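Local atomic coordinates of putative major capsid protein (Cafeteriavirus-dependent mavirus, PDB entry 6G44), a protein that probably builds the shell of the virophage particle, three copies of its double jelly-roll chain joining into a capsomer. Residues 144-149 / 173-177; 152-157 / 244-248; 305-309 / 458-464; 352-358 / 455-459; 393-399 / 418-424. All blocks are in the same frame, centred on the assembly; numbering follows the deposited sequence.

Contact 1 of 5, residues 144-149 / 173-177; sequences PCSDVD and RMSRG
R176 carries the tight half of this contact, a worked case of one arginine tying two loop segments together by its end. Its guanidinium takes hold of D149 end-on, both terminal nitrogens converging on a single carboxylate oxygen: NH2 lies 2.8 Å and NH1 2.9 Å from OD1 of D149. That oxygen sits in the guanidinium plane, yet the two flat groups are turned 65° apart, and NH2 arrives on the syn side of OD1 while NH1 comes from above the carboxylate plane. NH1 also donates to the backbone O of D147 at 2.9 Å, and lies 3.3 Å from D147 OD1 in a longer salt bridge. A bend in the arginine chain at chi3 (-53°) swings the guanidinium across to 147-149 after its CG and CD have packed against CB of C145. Outside the pair, L98 O receives NE and Y163 OH bonds to NH2. The buried carboxylate of D147 is packed closely too, its CG 3.3 Å from M174 O, and a water accepts from D147 N and donates to the carbonyl oxygens of R173 and S175.

The loose side is R173, whose exposed side chain stays at least 4.7 Å from 144-149, with M174 beside it packing on T170 of the second subunit.

The residues between the two segments form no helix or strand, and 173-174 end a short 3-10 turn. Two carboxylates around one buried guanidinium would probably offset part of the cost of burying R176 and D147; D149 lies nearer the solvent, its OD2 bonded to a glycerol.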
# COMPACT_ATOMS: atom_id res chain seq x y z
N PRO C 144 -14.36 5.51 9.40
CA PRO C 144 -14.42 4.10 8.96
C PRO C 144 -14.89 3.98 7.52
O PRO C 144 -14.71 2.93 6.89
CB PRO C 144 -15.42 3.44 9.93
CG PRO C 144 -16.29 4.61 10.35
CD PRO C 144 -15.36 5.80 10.44
N CYS C 145 -15.51 5.02 6.98
CA CYS C 145 -16.03 4.98 5.61
C CYS C 145 -15.21 5.95 4.78
O CYS C 145 -15.70 7.04 4.42
CB CYS C 145 -17.50 5.39 5.63
SG CYS C 145 -18.53 4.16 6.46
N SER C 146 -13.98 5.56 4.46
CA SER C 146 -13.02 6.44 3.80
C SER C 146 -12.86 6.21 2.30
O SER C 146 -12.28 7.05 1.64
CB SER C 146 -11.64 6.37 4.44
OG SER C 146 -11.12 5.06 4.41
N ASP C 147 -13.37 5.11 1.78
CA ASP C 147 -13.29 4.85 0.34
C ASP C 147 -14.16 5.86 -0.40
O ASP C 147 -15.31 6.10 0.02
CB ASP C 147 -13.76 3.42 0.06
CG ASP C 147 -13.80 3.09 -1.40
OD1 ASP C 147 -14.87 3.33 -2.02
OD2 ASP C 147 -12.79 2.58 -1.93
N VAL C 148 -13.62 6.45 -1.48
CA VAL C 148 -14.28 7.45 -2.29
C VAL C 148 -14.72 6.82 -3.60
O VAL C 148 -13.92 6.14 -4.27
CB VAL C 148 -13.34 8.66 -2.50
CG1 VAL C 148 -13.90 9.64 -3.50
CG2 VAL C 148 -13.03 9.36 -1.18
N ASP C 149 -15.96 7.07 -3.99
CA ASP C 149 -16.52 6.47 -5.20
C ASP C 149 -15.77 6.93 -6.45
O ASP C 149 -15.46 8.11 -6.65
CB ASP C 149 -17.97 6.90 -5.41
CG ASP C 149 -18.91 6.36 -4.36
OD1 ASP C 149 -18.70 5.27 -3.85
OD2 ASP C 149 -19.91 7.06 -4.06
N ARG C 173 -9.98 -0.96 3.87
CA ARG C 173 -10.12 0.45 3.50
C ARG C 173 -11.00 0.65 2.26
O ARG C 173 -11.48 1.76 2.04
CB ARG C 173 -8.76 1.16 3.37
CG ARG C 173 -8.05 1.13 2.03
CD ARG C 173 -7.18 2.39 1.91
NE ARG C 173 -6.14 2.31 0.89
CZ ARG C 173 -6.30 2.63 -0.38
NH1 ARG C 173 -7.48 3.04 -0.82
NH2 ARG C 173 -5.29 2.54 -1.22
N MET C 174 -11.25 -0.41 1.48
CA MET C 174 -12.05 -0.31 0.27
C MET C 174 -13.54 -0.30 0.57
O MET C 174 -14.36 0.02 -0.30
CB MET C 174 -11.80 -1.53 -0.65
CG MET C 174 -10.38 -1.64 -1.18
SD MET C 174 -10.01 -0.27 -2.27
CE MET C 174 -9.10 0.77 -1.14
N SER C 175 -13.89 -0.70 1.79
CA SER C 175 -15.30 -0.97 2.12
C SER C 175 -15.96 0.10 2.99
O SER C 175 -15.42 0.49 4.03
CB SER C 175 -15.40 -2.32 2.83
OG SER C 175 -16.77 -2.56 3.24
N ARG C 176 -17.17 0.52 2.57
CA ARG C 176 -18.13 1.26 3.41
C ARG C 176 -19.34 0.40 3.76
O ARG C 176 -20.40 0.92 4.16
CB ARG C 176 -18.58 2.52 2.67
CG ARG C 176 -17.46 3.42 2.18
CD ARG C 176 -17.92 4.82 1.74
NE ARG C 176 -19.01 4.78 0.75
CZ ARG C 176 -18.88 4.83 -0.58
NH1 ARG C 176 -17.69 4.91 -1.17
NH2 ARG C 176 -19.96 4.75 -1.35
N GLY C 177 -19.16 -0.91 3.65
CA GLY C 177 -20.25 -1.87 3.80
C GLY C 177 -20.38 -2.36 5.22
O GLY C 177 -19.63 -1.95 6.12
O HOH W 1 -13.69 2.71 3.55

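Contact 2 of 5, residues 152-157 / 244-248; sequences NKIKAV and IADDV. With SO4 (sulfate ion), chain P.
D246 and D247 reach across to the backbone of 152-157, each carboxylate taking one amide of the opposite segment. OD2 of D246 accepts from I154 N at 2.9 Å through its anti lone pair, in a nearly straight bond (167°). I154 answers with its carbonyl: D246 N donates to I154 O at 2.7 Å, close to the line of the C=O bond, so both polar backbone atoms of I154 are held by one aspartate. Two residues on, A156 N donates to D247 OD1 at 3.0 Å, reaching the syn side somewhat out of the carboxylate plane. The D247 CG stands between its own N and carbonyl carbon (chi1 65°), which brings the carboxylate over K155 CA and CB.

The aspartates occupy the two central positions of a type I beta turn, A245 to V248, that follows strand 242-244. The turn thus presents two adjacent acids to a loop extended over 153-155, and A245 CB adds an apolar touch on I154 CG2 at 4.3 Å.

Farther out, K346 holds the other oxygen of D246, OD1, in a salt bridge, while Q95 NE2 shares D247 OD1 with A156 N. Both lysine chains carry their ammonium groups off to other partners. K153 NZ is bound by the carbonyls of K416 and A418, whereas K155 NZ donates to O1 of a sulfate at 2.9 Å; this ion, probably from the crystallisation liquor, is also bound by K93 and T167 of the second subunit.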
# COMPACT_ATOMS: atom_id res chain seq x y z
N ASN C 152 -20.26 6.68 -11.07
CA ASN C 152 -21.52 7.27 -10.67
C ASN C 152 -22.63 6.25 -10.35
O ASN C 152 -23.75 6.66 -10.02
CB ASN C 152 -21.98 8.29 -11.71
CG ASN C 152 -22.54 7.66 -12.97
OD1 ASN C 152 -22.30 6.51 -13.28
ND2 ASN C 152 -23.29 8.47 -13.72
N LYS C 153 -22.32 4.95 -10.45
CA LYS C 153 -23.22 3.88 -10.04
C LYS C 153 -22.42 2.78 -9.37
O LYS C 153 -21.25 2.52 -9.72
CB LYS C 153 -23.90 3.24 -11.24
CG LYS C 153 -24.84 4.14 -12.01
CD LYS C 153 -25.66 3.28 -12.94
CE LYS C 153 -26.59 4.08 -13.82
NZ LYS C 153 -26.60 3.36 -15.11
N ILE C 154 -23.06 2.11 -8.42
CA ILE C 154 -22.48 0.99 -7.68
C ILE C 154 -23.40 -0.20 -7.86
O ILE C 154 -24.62 -0.05 -7.71
CB ILE C 154 -22.37 1.33 -6.18
CG1 ILE C 154 -21.35 2.44 -5.95
CG2 ILE C 154 -22.03 0.10 -5.36
CD1 ILE C 154 -21.49 3.16 -4.61
N LYS C 155 -22.86 -1.36 -8.20
CA LYS C 155 -23.66 -2.58 -8.40
C LYS C 155 -23.01 -3.75 -7.71
O LYS C 155 -21.79 -3.91 -7.77
CB LYS C 155 -23.81 -2.90 -9.88
CG LYS C 155 -24.47 -1.80 -10.69
CD LYS C 155 -24.78 -2.23 -12.13
CE LYS C 155 -23.53 -2.63 -12.91
NZ LYS C 155 -23.88 -2.89 -14.35
N ALA C 156 -23.81 -4.58 -7.04
CA ALA C 156 -23.29 -5.79 -6.40
C ALA C 156 -22.71 -6.82 -7.37
O ALA C 156 -21.93 -7.64 -6.97
CB ALA C 156 -24.36 -6.43 -5.50
N VAL C 157 -23.09 -6.76 -8.64
CA VAL C 157 -22.49 -7.64 -9.64
C VAL C 157 -21.04 -7.28 -9.97
O VAL C 157 -20.34 -8.08 -10.58
CB VAL C 157 -23.30 -7.72 -10.96
CG1 VAL C 157 -24.68 -8.33 -10.68
CG2 VAL C 157 -23.40 -6.38 -11.67
N ILE C 244 -27.10 2.93 -1.04
CA ILE C 244 -27.82 1.76 -1.55
C ILE C 244 -27.35 1.55 -2.98
O ILE C 244 -27.42 2.46 -3.79
CB ILE C 244 -29.37 1.93 -1.50
CG1 ILE C 244 -29.82 2.25 -0.07
CG2 ILE C 244 -30.02 0.67 -2.01
CD1 ILE C 244 -31.28 2.65 0.07
N ALA C 245 -26.84 0.35 -3.26
CA ALA C 245 -26.41 -0.02 -4.61
C ALA C 245 -27.52 0.22 -5.64
O ALA C 245 -28.71 0.03 -5.36
CB ALA C 245 -25.96 -1.45 -4.66
N ASP C 246 -27.10 0.64 -6.82
CA ASP C 246 -28.01 0.98 -7.91
C ASP C 246 -28.69 -0.20 -8.55
O ASP C 246 -29.58 0.02 -9.36
CB ASP C 246 -27.26 1.86 -8.91
CG ASP C 246 -26.80 3.15 -8.28
OD1 ASP C 246 -27.68 4.04 -8.06
OD2 ASP C 246 -25.61 3.27 -7.88
N ASP C 247 -28.30 -1.44 -8.20
CA ASP C 247 -28.98 -2.63 -8.69
C ASP C 247 -29.89 -3.31 -7.68
O ASP C 247 -30.41 -4.40 -7.97
CB ASP C 247 -28.02 -3.62 -9.38
CG ASP C 247 -26.96 -4.24 -8.46
OD1 ASP C 247 -26.72 -3.74 -7.33
OD2 ASP C 247 -26.35 -5.25 -8.94
N VAL C 248 -30.17 -2.66 -6.55
CA VAL C 248 -31.26 -3.12 -5.67
C VAL C 248 -32.57 -2.82 -6.40
O VAL C 248 -32.77 -1.73 -6.91
CB VAL C 248 -31.26 -2.41 -4.30
CG1 VAL C 248 -32.44 -2.87 -3.42
CG2 VAL C 248 -29.95 -2.69 -3.56
S SO4 P . -20.61 -3.05 -15.89
O1 SO4 P . -21.83 -2.35 -16.33
O2 SO4 P . -19.80 -3.49 -17.06
O3 SO4 P . -19.77 -2.19 -15.01
O4 SO4 P . -21.09 -4.21 -15.08

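Contact 3 of 5, residues 305-309 / 458-464; sequences NTKDP and TPEAAGT. With SO4 (sulfate ion), chain B.
ND2 of N305 is gripped by three oxygens of 458-464, and it illustrates how one side-chain amide can fasten a loop where two paired strands run out. The straightest bond runs to E460 O, 2.9 Å away at 178° and in the amide plane. T458 O accepts at 3.1 Å with ND2 lying well above its carbonyl plane, and T458 OG1 adds a weak bond. Here two connections of the jelly-roll fold meet: 305-309 leaves strand 286-305, while 458-464 joins strand 448-457 to strand 464-482 and closes with a type II beta turn, A461 to T464.

N305 CG lies anti to its own carbonyl carbon (chi1 -74°), which carries the amide toward T458 and E460 and leaves the backbone to meet the turn. N305 N donates to T464 O at 3.0 Å, and G463 N returns a bond to N305 O at 2.8 Å. The other end of the amide is held as well: OD1 accepts from H319 NE2 and from a water that in turn takes the amide N of T458. With both ends engaged, the amide has little freedom to flip.

Beyond N305, the ring of P309 rests on the peptide run of 459-461, CG coming 3.3 Å from E460 O, and it also touches F415 of helix 411-417. The periphery, at T306, K307 and G463, is more exposed. A second water joins D308 OD1 to A462 N, and K307 NZ reaches a sulfate ion as well as E315 O. Inside the turn, A461 O takes both T464 N and T464 OG1 from the same face of its plane, the hydroxyl at 2.7 Å.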
# COMPACT_ATOMS: atom_id res chain seq x y z
N ASN C 305 -27.91 18.16 -23.16
CA ASN C 305 -27.21 17.29 -24.11
C ASN C 305 -28.09 16.97 -25.31
O ASN C 305 -29.28 16.70 -25.15
CB ASN C 305 -26.74 16.03 -23.41
CG ASN C 305 -25.55 16.29 -22.50
OD1 ASN C 305 -24.87 17.31 -22.61
ND2 ASN C 305 -25.29 15.35 -21.60
N THR C 306 -27.47 17.01 -26.48
CA THR C 306 -28.08 16.65 -27.75
C THR C 306 -27.47 15.40 -28.38
O THR C 306 -28.05 14.86 -29.32
CB THR C 306 -27.95 17.81 -28.74
OG1 THR C 306 -26.57 18.02 -29.06
CG2 THR C 306 -28.56 19.09 -28.15
N LYS C 307 -26.31 14.96 -27.89
CA LYS C 307 -25.64 13.75 -28.35
C LYS C 307 -25.56 12.78 -27.18
O LYS C 307 -25.67 13.17 -25.99
CB LYS C 307 -24.28 14.11 -28.93
CG LYS C 307 -24.46 14.81 -30.29
CD LYS C 307 -23.24 15.53 -30.77
CE LYS C 307 -23.07 16.90 -30.14
NZ LYS C 307 -21.69 17.38 -30.39
N ASP C 308 -25.47 11.50 -27.49
CA ASP C 308 -25.46 10.46 -26.45
C ASP C 308 -24.21 10.66 -25.59
O ASP C 308 -23.12 10.75 -26.11
CB ASP C 308 -25.41 9.05 -27.05
CG ASP C 308 -26.68 8.68 -27.82
OD1 ASP C 308 -27.77 9.15 -27.45
OD2 ASP C 308 -26.53 7.90 -28.78
N PRO C 309 -24.39 10.70 -24.25
CA PRO C 309 -23.18 10.80 -23.43
C PRO C 309 -22.33 9.54 -23.49
O PRO C 309 -21.12 9.62 -23.26
CB PRO C 309 -23.75 11.03 -22.03
CG PRO C 309 -25.10 10.37 -22.05
CD PRO C 309 -25.61 10.69 -23.43
N THR C 458 -21.23 16.19 -19.37
CA THR C 458 -22.22 15.78 -18.37
C THR C 458 -22.87 14.46 -18.79
O THR C 458 -22.92 14.13 -19.99
CB THR C 458 -23.29 16.86 -18.22
OG1 THR C 458 -23.86 17.09 -19.51
CG2 THR C 458 -22.71 18.16 -17.69
N PRO C 459 -23.37 13.69 -17.82
CA PRO C 459 -23.90 12.36 -18.11
C PRO C 459 -25.36 12.26 -18.56
O PRO C 459 -25.83 11.14 -18.79
CB PRO C 459 -23.70 11.64 -16.79
CG PRO C 459 -23.94 12.71 -15.79
CD PRO C 459 -23.30 13.93 -16.37
N GLU C 460 -26.07 13.37 -18.69
CA GLU C 460 -27.49 13.28 -19.05
C GLU C 460 -27.71 12.77 -20.48
O GLU C 460 -26.92 13.00 -21.38
CB GLU C 460 -28.20 14.62 -18.84
CG GLU C 460 -28.56 14.91 -17.39
CD GLU C 460 -27.36 15.27 -16.54
OE1 GLU C 460 -26.41 15.86 -17.07
OE2 GLU C 460 -27.40 14.97 -15.33
N ALA C 461 -28.84 12.07 -20.65
CA ALA C 461 -29.24 11.55 -21.94
C ALA C 461 -29.40 12.65 -22.98
O ALA C 461 -29.72 13.81 -22.66
CB ALA C 461 -30.56 10.79 -21.80
N ALA C 462 -29.23 12.26 -24.24
CA ALA C 462 -29.56 13.14 -25.35
C ALA C 462 -31.02 13.53 -25.25
O ALA C 462 -31.87 12.70 -24.93
CB ALA C 462 -29.29 12.45 -26.68
N GLY C 463 -31.27 14.81 -25.51
CA GLY C 463 -32.62 15.37 -25.37
C GLY C 463 -33.09 15.68 -23.96
O GLY C 463 -34.27 15.98 -23.75
N THR C 464 -32.18 15.62 -22.99
CA THR C 464 -32.46 15.99 -21.61
C THR C 464 -31.31 16.88 -21.12
O THR C 464 -30.28 17.03 -21.78
CB THR C 464 -32.59 14.76 -20.68
OG1 THR C 464 -31.28 14.19 -20.43
CG2 THR C 464 -33.48 13.69 -21.29
S SO4 B . -21.38 21.08 -28.65
O1 SO4 B . -21.82 20.14 -29.70
O2 SO4 B . -21.21 22.45 -29.17
O3 SO4 B . -22.45 21.14 -27.63
O4 SO4 B . -20.06 20.62 -28.11
O HOH W 2 -21.98 16.80 -22.08
O HOH W 3 -28.63 9.47 -24.76

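Contact 4 of 5, residues 352-358 / 455-459; sequences QLAGIIG and TFVTP
The F456 side chain and the methyl of A354 meet obliquely, CB of A354 standing 3.5 Å from CD2 of the ring. F456 CG lies between its own N and carbonyl carbon (chi1 59°), a torsion that sends the ring out across the strand direction, leaving its CD2 side beside the A354 methyl. I356 projects on the same face of the sheet, but its CG1 reaches only CB of F456, at 4.4 Å; the ring packs on V339, Y468 and L321.

On the other face, which T455 shares, V457 lays its CG2 over the backbone of G355, where no side chain intervenes. Near the strand end the Q352 and P459 side chains run antiparallel, OE1 of Q352 3.6 Å from P459 CG while bonded to N152 ND2.

These orientations are set by an antiparallel pairing of 355-358 and 455-457, parts of strands 355-363 and 448-457, the central pair of a four-stranded jelly-roll sheet. G355 and V457 exchange both backbone bonds, V457 N reaching G355 O at 2.9 Å. One pair farther on the regular pattern breaks in a classic beta bulge: I357 N and G358 N both donate to T455 O, at 2.8 and 3.2 Å, and T455 N returns to G358 O. The extra residue turns I357 out of the usual succession of faces and lets its side chain cross T455 at a slant, CG1 of the isoleucine 3.9 Å from CG2 of the threonine.

The chemistry is that of a mostly buried sheet: backbone amides satisfy one another across the strands, and one carbonyl with two donors absorbs the inserted residue without leaving the amide of either bulge residue unbonded.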
# COMPACT_ATOMS: atom_id res chain seq x y z
N GLN C 352 -22.48 13.19 -8.19
CA GLN C 352 -22.10 13.39 -9.58
C GLN C 352 -21.44 14.74 -9.80
O GLN C 352 -22.00 15.80 -9.46
CB GLN C 352 -23.33 13.30 -10.46
CG GLN C 352 -23.05 13.43 -11.94
CD GLN C 352 -22.43 12.17 -12.49
OE1 GLN C 352 -23.14 11.17 -12.67
NE2 GLN C 352 -21.13 12.18 -12.70
N LEU C 353 -20.25 14.70 -10.39
CA LEU C 353 -19.56 15.86 -10.88
C LEU C 353 -19.47 15.71 -12.39
O LEU C 353 -19.66 14.62 -12.94
CB LEU C 353 -18.15 15.97 -10.30
CG LEU C 353 -18.02 15.87 -8.78
CD1 LEU C 353 -16.55 15.84 -8.37
CD2 LEU C 353 -18.73 17.01 -8.07
N ALA C 354 -19.25 16.83 -13.07
CA ALA C 354 -18.98 16.81 -14.49
C ALA C 354 -17.52 16.40 -14.76
O ALA C 354 -16.65 16.55 -13.88
CB ALA C 354 -19.27 18.17 -15.12
N GLY C 355 -17.27 15.92 -15.99
CA GLY C 355 -15.89 15.64 -16.43
C GLY C 355 -15.32 16.91 -17.03
O GLY C 355 -15.80 17.35 -18.09
N ILE C 356 -14.32 17.51 -16.40
CA ILE C 356 -13.74 18.74 -16.91
C ILE C 356 -12.69 18.38 -17.97
O ILE C 356 -11.74 17.65 -17.68
CB ILE C 356 -13.13 19.61 -15.80
CG1 ILE C 356 -14.22 19.99 -14.79
CG2 ILE C 356 -12.44 20.85 -16.39
CD1 ILE C 356 -13.72 20.71 -13.57
N ILE C 357 -12.85 18.93 -19.16
CA ILE C 357 -11.96 18.66 -20.30
C ILE C 357 -11.11 19.86 -20.69
O ILE C 357 -10.17 19.72 -21.46
CB ILE C 357 -12.75 18.14 -21.55
CG1 ILE C 357 -13.71 19.21 -22.08
CG2 ILE C 357 -13.51 16.85 -21.21
CD1 ILE C 357 -14.27 18.88 -23.45
N GLY C 358 -11.42 21.04 -20.12
CA GLY C 358 -10.65 22.24 -20.38
C GLY C 358 -10.79 23.23 -19.25
O GLY C 358 -11.81 23.27 -18.58
N THR C 455 -14.59 23.94 -19.23
CA THR C 455 -15.30 23.23 -20.28
C THR C 455 -15.48 21.79 -19.79
O THR C 455 -14.50 21.17 -19.32
CB THR C 455 -14.52 23.29 -21.61
OG1 THR C 455 -14.22 24.66 -21.94
CG2 THR C 455 -15.32 22.67 -22.73
N PHE C 456 -16.68 21.25 -19.91
CA PHE C 456 -16.99 19.99 -19.26
C PHE C 456 -18.08 19.22 -19.96
O PHE C 456 -18.89 19.78 -20.71
CB PHE C 456 -17.37 20.21 -17.79
CG PHE C 456 -18.55 21.13 -17.60
CD1 PHE C 456 -18.36 22.51 -17.53
CD2 PHE C 456 -19.84 20.63 -17.51
CE1 PHE C 456 -19.46 23.36 -17.35
CE2 PHE C 456 -20.93 21.47 -17.32
CZ PHE C 456 -20.72 22.83 -17.26
N VAL C 457 -18.09 17.93 -19.69
CA VAL C 457 -19.12 17.02 -20.21
C VAL C 457 -19.96 16.45 -19.06
O VAL C 457 -19.48 16.25 -17.93
CB VAL C 457 -18.51 15.86 -21.04
CG1 VAL C 457 -17.82 16.39 -22.28
CG2 VAL C 457 -17.53 15.02 -20.21
N THR C 458 -21.23 16.19 -19.37
CA THR C 458 -22.22 15.78 -18.37
C THR C 458 -22.87 14.46 -18.79
O THR C 458 -22.92 14.13 -19.99
CB THR C 458 -23.29 16.86 -18.22
OG1 THR C 458 -23.86 17.09 -19.51
CG2 THR C 458 -22.71 18.16 -17.69
N PRO C 459 -23.37 13.69 -17.82
CA PRO C 459 -23.90 12.36 -18.11
C PRO C 459 -25.36 12.26 -18.56
O PRO C 459 -25.83 11.14 -18.79
CB PRO C 459 -23.70 11.64 -16.79
CG PRO C 459 -23.94 12.71 -15.79
CD PRO C 459 -23.30 13.93 -16.37

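Contact 5 of 5, residues 393-399 / 418-424; sequences CFSGALA and AIFGAGS
S424 and F394 meet twice, by a hydrogen bond and by the ring. The hydroxyl OG donates to F394 O at 2.7 Å and also accepts from I356 N, while CB lies over the F394 ring face, 4.0 Å from its centroid in a CH-pi contact.

Backbone polar atoms form the second group. G423 N donates to C393 O, which G396 N also reaches, from the opposite face of the carbonyl plane. Farther along, G421 N meets A397 O at 3.0 Å and A399 N meets I419 O at 2.8 Å, a single bridge between L398 and F420. G396 O lies at the F420 ring edge and accepts from R316 NH1.

The fold here is a helix end running into a loop: after helix 391-394 the chain leaves helical geometry at G396, with positive phi, and S395 OG accepts from A397 N in an ST turn. G421 lets the chains approach closely, its CA 3.9 Å from that of G396; G423, too, has a positive phi.

Apolar contacts complete the set. L398 CD1 stands over one face of the F420 ring, toward its rim, and touches A418 CB at 3.8 Å. C393 SG rests on A422 CB at 4.1 Å, and A399 packs on T167 of the second subunit.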
# COMPACT_ATOMS: atom_id res chain seq x y z
N CYS C 393 -12.08 7.98 -12.99
CA CYS C 393 -12.97 8.73 -12.10
C CYS C 393 -12.95 10.19 -12.50
O CYS C 393 -13.98 10.74 -12.90
CB CYS C 393 -12.48 8.55 -10.68
SG CYS C 393 -13.26 9.60 -9.45
N PHE C 394 -11.76 10.78 -12.45
CA PHE C 394 -11.55 12.18 -12.83
C PHE C 394 -12.16 12.57 -14.16
O PHE C 394 -12.78 13.62 -14.29
CB PHE C 394 -10.04 12.46 -12.86
CG PHE C 394 -9.68 13.86 -13.24
CD1 PHE C 394 -9.51 14.22 -14.58
CD2 PHE C 394 -9.48 14.81 -12.27
CE1 PHE C 394 -9.17 15.50 -14.94
CE2 PHE C 394 -9.13 16.11 -12.62
CZ PHE C 394 -8.98 16.44 -13.95
N SER C 395 -12.03 11.70 -15.14
CA SER C 395 -12.40 12.09 -16.49
C SER C 395 -13.91 12.21 -16.71
O SER C 395 -14.32 12.88 -17.66
CB SER C 395 -11.86 11.12 -17.54
OG SER C 395 -12.50 9.86 -17.46
N GLY C 396 -14.72 11.50 -15.94
CA GLY C 396 -16.17 11.47 -16.22
C GLY C 396 -16.51 10.71 -17.50
O GLY C 396 -17.61 10.82 -17.99
N ALA C 397 -15.57 9.93 -18.03
CA ALA C 397 -15.81 9.15 -19.26
C ALA C 397 -16.74 7.99 -19.02
O ALA C 397 -16.97 7.57 -17.89
CB ALA C 397 -14.48 8.69 -19.85
N LEU C 398 -17.29 7.45 -20.12
CA LEU C 398 -18.05 6.22 -20.10
C LEU C 398 -17.17 5.06 -19.66
O LEU C 398 -16.15 4.75 -20.31
CB LEU C 398 -18.60 5.95 -21.50
CG LEU C 398 -19.38 4.64 -21.66
CD1 LEU C 398 -20.68 4.65 -20.87
CD2 LEU C 398 -19.59 4.33 -23.14
N ALA C 399 -17.50 4.47 -18.51
CA ALA C 399 -16.68 3.46 -17.86
C ALA C 399 -16.96 2.02 -18.27
O ALA C 399 -16.11 1.14 -18.06
CB ALA C 399 -16.81 3.60 -16.35
N ALA C 418 -25.58 2.79 -18.79
CA ALA C 418 -24.27 3.44 -18.88
C ALA C 418 -23.82 3.91 -17.49
O ALA C 418 -24.63 4.42 -16.68
CB ALA C 418 -24.34 4.62 -19.81
N ILE C 419 -22.53 3.75 -17.25
CA ILE C 419 -21.86 4.21 -16.04
C ILE C 419 -20.73 5.14 -16.43
O ILE C 419 -19.99 4.85 -17.37
CB ILE C 419 -21.30 3.01 -15.25
CG1 ILE C 419 -22.46 2.13 -14.79
CG2 ILE C 419 -20.51 3.49 -14.02
CD1 ILE C 419 -22.05 0.81 -14.22
N PHE C 420 -20.60 6.23 -15.68
CA PHE C 420 -19.59 7.27 -15.92
C PHE C 420 -18.68 7.47 -14.73
O PHE C 420 -19.06 7.19 -13.58
CB PHE C 420 -20.24 8.61 -16.31
CG PHE C 420 -21.01 8.52 -17.58
CD1 PHE C 420 -22.34 8.11 -17.59
CD2 PHE C 420 -20.40 8.82 -18.79
CE1 PHE C 420 -23.03 7.98 -18.78
CE2 PHE C 420 -21.09 8.70 -19.98
CZ PHE C 420 -22.41 8.28 -19.98
N GLY C 421 -17.49 7.96 -15.00
CA GLY C 421 -16.64 8.42 -13.90
C GLY C 421 -17.35 9.46 -13.07
O GLY C 421 -18.17 10.25 -13.58
N ALA C 422 -17.04 9.50 -11.78
CA ALA C 422 -17.70 10.45 -10.88
C ALA C 422 -17.44 11.89 -11.27
O ALA C 422 -18.24 12.77 -10.98
CB ALA C 422 -17.29 10.22 -9.44
N GLY C 423 -16.29 12.14 -11.90
CA GLY C 423 -15.96 13.46 -12.44
C GLY C 423 -14.81 14.14 -11.71
O GLY C 423 -14.15 13.53 -10.88
N SER C 424 -14.56 15.40 -12.07
CA SER C 424 -13.27 16.05 -11.79
C SER C 424 -13.24 16.96 -10.58
O SER C 424 -14.19 17.70 -10.31
CB SER C 424 -12.84 16.91 -12.98
OG SER C 424 -13.02 16.26 -14.22

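Overall arrangement
Contacts 1, 4 and 5 are largely buried, whereas contacts 2 and 3 lie nearer the surface and each has a lysine bound to a sulfate. Contacts 3 and 4 share T458 and P459, so one run of chain passes from sheet pairing into turn and loop. Contact 5 adjoins contact 4 through S424 OG to I356 N and L353 N to A422 O, and N152 and K153 of contact 2 bond to it as well. Contact 1 touches contacts 2 and 5 by packing of D149. Chemistry follows place: ionic in 1, aspartate-to-amide in 2, asparagine-centred in 3, strand bonding in 4, and glycine-rich backbone packing in 5.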